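Local atomic coordinates of DUF6844 domain-containing protein (PDB entry 4QVR), a protein that is of unknown function, carries a signal sequence and belongs to the DUF6844 family. Residues K212-N217 against K229-Q234; S240-F245 against T379-I384. All blocks are in the same frame, centred on the assembly; numbering follows the deposited sequence. Where two conformers were deposited one is given.

Contact 1: K212-N217 against K229-Q234; sequences KEQGLN and KALLSQ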
# COMPACT_ATOMS: atom_id res chain seq x y z
N LYS A 212 10.48 -1.54 -34.26
CA LYS A 212 9.99 -2.90 -34.15
C LYS A 212 10.37 -3.52 -32.83
O LYS A 212 9.63 -4.33 -32.30
CB LYS A 212 10.54 -3.78 -35.26
CG LYS A 212 9.98 -3.50 -36.64
CD LYS A 212 10.69 -4.38 -37.66
CE LYS A 212 10.24 -4.12 -39.08
NZ LYS A 212 11.07 -4.89 -40.06
N GLU A 213 11.54 -3.18 -32.32
CA GLU A 213 11.94 -3.72 -31.02
C GLU A 213 10.91 -3.36 -29.94
O GLU A 213 10.61 -4.16 -29.05
CB GLU A 213 13.31 -3.19 -30.65
CG GLU A 213 13.82 -3.66 -29.30
CD GLU A 213 15.17 -3.04 -28.96
OE1 GLU A 213 15.63 -3.28 -27.84
OE2 GLU A 213 15.75 -2.30 -29.81
N GLN A 214 10.37 -2.15 -30.06
CA GLN A 214 9.38 -1.62 -29.12
C GLN A 214 7.97 -2.04 -29.50
O GLN A 214 7.01 -1.59 -28.89
CB GLN A 214 9.46 -0.08 -29.05
CG GLN A 214 10.85 0.46 -28.69
CD GLN A 214 11.36 -0.04 -27.34
OE1 GLN A 214 12.47 -0.59 -27.23
NE2 GLN A 214 10.55 0.13 -26.31
N GLY A 215 7.82 -2.92 -30.49
CA GLY A 215 6.49 -3.37 -30.90
C GLY A 215 5.74 -2.48 -31.88
O GLY A 215 4.64 -2.82 -32.30
N LEU A 216 6.33 -1.35 -32.25
CA LEU A 216 5.69 -0.44 -33.21
C LEU A 216 5.89 -0.89 -34.65
O LEU A 216 6.83 -1.64 -34.96
CB LEU A 216 6.27 0.97 -33.03
CG LEU A 216 6.04 1.61 -31.66
CD1 LEU A 216 6.89 2.86 -31.49
CD2 LEU A 216 4.56 1.90 -31.45
N ASN A 217 5.00 -0.44 -35.54
CA ASN A 217 5.10 -0.78 -36.96
C ASN A 217 5.56 0.45 -37.75
O ASN A 217 4.82 1.43 -37.83
CB ASN A 217 3.77 -1.31 -37.47
CG ASN A 217 3.84 -1.82 -38.90
OD1 ASN A 217 4.46 -1.20 -39.77
ND2 ASN A 217 3.18 -2.94 -39.16
N LYS A 229 10.06 10.60 -33.28
CA LYS A 229 9.30 11.09 -32.12
C LYS A 229 8.48 10.00 -31.45
O LYS A 229 8.35 9.99 -30.24
CB LYS A 229 8.39 12.27 -32.49
CG LYS A 229 7.18 11.94 -33.36
CD LYS A 229 6.38 13.21 -33.66
CE LYS A 229 5.21 12.94 -34.60
NZ LYS A 229 4.52 14.19 -35.04
N ALA A 230 7.93 9.10 -32.25
CA ALA A 230 7.13 8.00 -31.71
C ALA A 230 8.03 7.15 -30.85
O ALA A 230 7.59 6.59 -29.85
CB ALA A 230 6.55 7.16 -32.83
N LEU A 231 9.30 7.11 -31.24
CA LEU A 231 10.34 6.36 -30.55
C LEU A 231 10.80 7.02 -29.26
O LEU A 231 10.86 6.35 -28.22
CB LEU A 231 11.52 6.20 -31.49
CG LEU A 231 12.67 5.29 -31.09
CD1 LEU A 231 12.15 3.87 -30.83
CD2 LEU A 231 13.70 5.29 -32.22
N LEU A 232 11.11 8.32 -29.31
CA LEU A 232 11.55 9.04 -28.11
C LEU A 232 10.40 9.05 -27.12
O LEU A 232 10.61 8.94 -25.92
CB LEU A 232 11.99 10.49 -28.41
CG LEU A 232 10.95 11.61 -28.43
CD1 LEU A 232 10.37 11.84 -27.04
CD2 LEU A 232 11.56 12.91 -28.93
N SER A 233 9.18 9.18 -27.65
CA SER A 233 7.97 9.16 -26.83
C SER A 233 7.84 7.84 -26.08
O SER A 233 7.51 7.82 -24.88
CB SER A 233 6.75 9.37 -27.70
OG SER A 233 5.59 9.08 -26.96
N GLN A 234 8.06 6.74 -26.79
CA GLN A 234 8.03 5.43 -26.15
C GLN A 234 9.04 5.38 -25.04
O GLN A 234 8.73 4.90 -23.95
CB GLN A 234 8.30 4.28 -27.12
CG GLN A 234 7.04 3.68 -27.70
CD GLN A 234 6.29 2.82 -26.70
OE1 GLN A 234 6.89 2.19 -25.83
NE2 GLN A 234 4.97 2.79 -26.83

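Contact 2: S240-F245 against T379-I384; sequences SLTTGF and TMSEDI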
# COMPACT_ATOMS: atom_id res chain seq x y z
N SER A 240 9.52 7.15 -17.39
CA SER A 240 8.55 7.57 -16.38
C SER A 240 8.07 6.45 -15.47
O SER A 240 8.05 6.60 -14.26
CB SER A 240 7.31 8.14 -17.05
OG SER A 240 7.55 9.44 -17.50
N LEU A 241 7.64 5.36 -16.08
CA LEU A 241 7.11 4.21 -15.36
C LEU A 241 8.15 3.51 -14.53
O LEU A 241 7.84 3.05 -13.42
CB LEU A 241 6.49 3.23 -16.34
CG LEU A 241 5.19 3.75 -16.97
CD1 LEU A 241 4.70 2.83 -18.10
CD2 LEU A 241 4.15 3.90 -15.88
N THR A 242 9.36 3.38 -15.06
CA THR A 242 10.45 2.76 -14.34
C THR A 242 10.77 3.56 -13.09
O THR A 242 11.09 3.01 -12.07
CB THR A 242 11.72 2.65 -15.21
OG1 THR A 242 11.46 1.77 -16.30
CG2 THR A 242 12.87 2.07 -14.43
N THR A 243 10.68 4.88 -13.17
CA THR A 243 10.96 5.71 -12.04
C THR A 243 9.86 5.49 -11.00
O THR A 243 10.15 5.29 -9.83
CB THR A 243 11.10 7.17 -12.47
OG1 THR A 243 12.25 7.29 -13.32
CG2 THR A 243 11.29 8.08 -11.25
N GLY A 244 8.60 5.49 -11.47
CA GLY A 244 7.45 5.24 -10.65
C GLY A 244 7.44 3.90 -9.92
O GLY A 244 7.14 3.86 -8.72
N PHE A 245 7.72 2.80 -10.62
CA PHE A 245 7.77 1.49 -9.97
C PHE A 245 8.95 1.42 -8.99
O PHE A 245 8.82 0.83 -7.92
CB PHE A 245 7.88 0.35 -10.97
CG PHE A 245 6.63 0.09 -11.73
CD1 PHE A 245 5.55 -0.49 -11.11
CD2 PHE A 245 6.53 0.41 -13.07
CE1 PHE A 245 4.39 -0.75 -11.81
CE2 PHE A 245 5.37 0.15 -13.76
CZ PHE A 245 4.30 -0.42 -13.13
N THR A 379 10.56 -4.38 -16.90
CA THR A 379 9.71 -5.38 -17.54
C THR A 379 8.25 -5.01 -17.39
O THR A 379 7.47 -5.15 -18.33
CB THR A 379 9.98 -6.76 -16.93
OG1 THR A 379 11.39 -7.00 -16.94
CG2 THR A 379 9.27 -7.86 -17.73
N MSE A 380 7.86 -4.51 -16.23
CA MSE A 380 6.48 -4.11 -16.00
C MSE A 380 6.12 -2.89 -16.79
O MSE A 380 4.99 -2.76 -17.25
CB MSE A 380 6.24 -3.76 -14.54
CG MSE A 380 6.09 -5.00 -13.68
SE MSE A 380 5.28 -4.37 -12.02
CE MSE A 380 3.46 -4.38 -12.73
N SER A 381 7.05 -1.95 -16.90
CA SER A 381 6.80 -0.73 -17.67
C SER A 381 6.69 -1.06 -19.17
O SER A 381 5.90 -0.46 -19.89
CB SER A 381 7.92 0.28 -17.45
OG SER A 381 8.03 0.62 -16.10
N GLU A 382 7.50 -2.01 -19.64
CA GLU A 382 7.44 -2.41 -21.05
C GLU A 382 6.14 -3.15 -21.33
O GLU A 382 5.44 -2.88 -22.31
CB GLU A 382 8.63 -3.31 -21.40
CG GLU A 382 9.96 -2.58 -21.36
CD GLU A 382 11.15 -3.52 -21.49
OE1 GLU A 382 10.99 -4.74 -21.26
OE2 GLU A 382 12.26 -3.03 -21.81
N ASP A 383 5.80 -4.05 -20.42
CA ASP A 383 4.62 -4.89 -20.52
C ASP A 383 3.33 -4.05 -20.51
O ASP A 383 2.34 -4.44 -21.12
CB ASP A 383 4.61 -5.89 -19.35
CG ASP A 383 4.05 -7.25 -19.74
OD1 ASP A 383 4.23 -7.67 -20.91
OD2 ASP A 383 3.49 -7.93 -18.86
N ILE A 384 3.36 -2.89 -19.85
CA ILE A 384 2.19 -1.99 -19.80
C ILE A 384 2.05 -1.13 -21.05
O ILE A 384 0.94 -0.95 -21.55
CB ILE A 384 2.24 -1.06 -18.56
CG1 ILE A 384 1.90 -1.86 -17.31
CG2 ILE A 384 1.23 0.07 -18.68
CD1 ILE A 384 1.98 -1.04 -16.04

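Contact 1: K212-N217 against K229-Q234
Leu216 reaches across to the helix of Lys229-Gln234 with a single methyl, and apolar touching of this kind carries most of the contact. Its CD1 lies 3.9 Å from Gln234 CG, the two side chains meeting at a slant, and the same CD1 sits 4.1 Å from the backbone O of Ala230. Gln234 thus meets the leucine with CG, and a bend at its second torsion (chi2 -74°) then turns the amide off the line of the CB-CG bond. Gln214 adds a looser touch: its CG is 4.2 Å from Leu231 CD1. Leu231 also touches Leu207, Gln210 and Leu211 of helix 203-213.

The backbone explains how the leucine comes to face the second helix. Helix 203-213 ends in a Schellman motif with Gly215, at positive phi (84°), as its C' residue; Leu216 N bonds back to Leu211 O, and Gly215 N to Lys212 O at 2.9 Å. The chain leaves helical geometry at Gln214, Gly215 completes the turn, and Leu216 then points its side chain at helix 224-246.

Polar groups approach without bonding. Gln214 NE2 stays 4.2 Å from Gln234 OE1, too far for a hydrogen bond, and both glutamines are partly exposed.

Contact 2: S240-F245 against T379-I384
Leu241 meets Ser381 where the two backbones come nearest, their CA atoms 5.5 Å apart. The leucine CB presses on the serine side chain, 3.0 Å from Ser381 OG and 3.5 Å from Ser381 CB, the latter a tight fit for two carbons. Farther out, Leu241 CD1 runs over the serine backbone and only grazes Ile384 CG2. Leu241 also touches Ile154 of helix 134-159 and Ser385.

Thr242, on the flank of the helix, brings OG1 to 3.6 Å from Ser381 OG, but each hydroxyl is bonded within its own helix, the threonine to Ile238 O and the serine to Ala377 O. The Thr242 N lies close to Ser381 OG as well, at an angle too poor for a bond.

The small serine thus sits at the crossing of helices 224-246 and 374-385, which pass with their local axes 8.7 Å apart, running in largely opposed directions at 134°.

Phe245, one turn after Leu241 on helix 224-246, meets Met380 and Ile384. Its CG stands beside the backbone N (chi1 -72°), which swings the ring toward the other helix. Met380, a selenomethionine, covers one face: CB makes a CH-pi contact 4.2 Å from the ring centroid, offset toward the rim, while SE approaches obliquely in a Met-aromatic contact and comes 3.7 Å from CE1. A bend at the third torsion of Met380 (chi3 82°) folds CE back to the ring, near CE1 and CZ. Ile384 arrives from the opposite direction, placing CD1 in the ring plane, 3.8 Å from CZ. Ser381 OG also lies near the ring plane, by CD2, linking the serine to the ring. Leu409 of helix 402-415 and Ala377 also touch the phenylalanine.

In the fold
Helix 224-246 serves both contacts, in series along the chain, and the comparison illustrates how one long helix changes its chemistry with depth. Contact 1 is a surface contact, centred about 32 Å from the centre of the chain, and joins the helix to the turn that follows helix 203-213. Contact 2, centred about 18 Å from that point, is buried and joins the helix to 374-385, more than 130 residues later. Glutamine chains and leucine methyls make the outer contact, whereas an aromatic ring, selenium and a small serine make the inner one. The centres of contact 1 and contact 2 lie about 15 Å apart, and their nearest atoms about 6 Å apart.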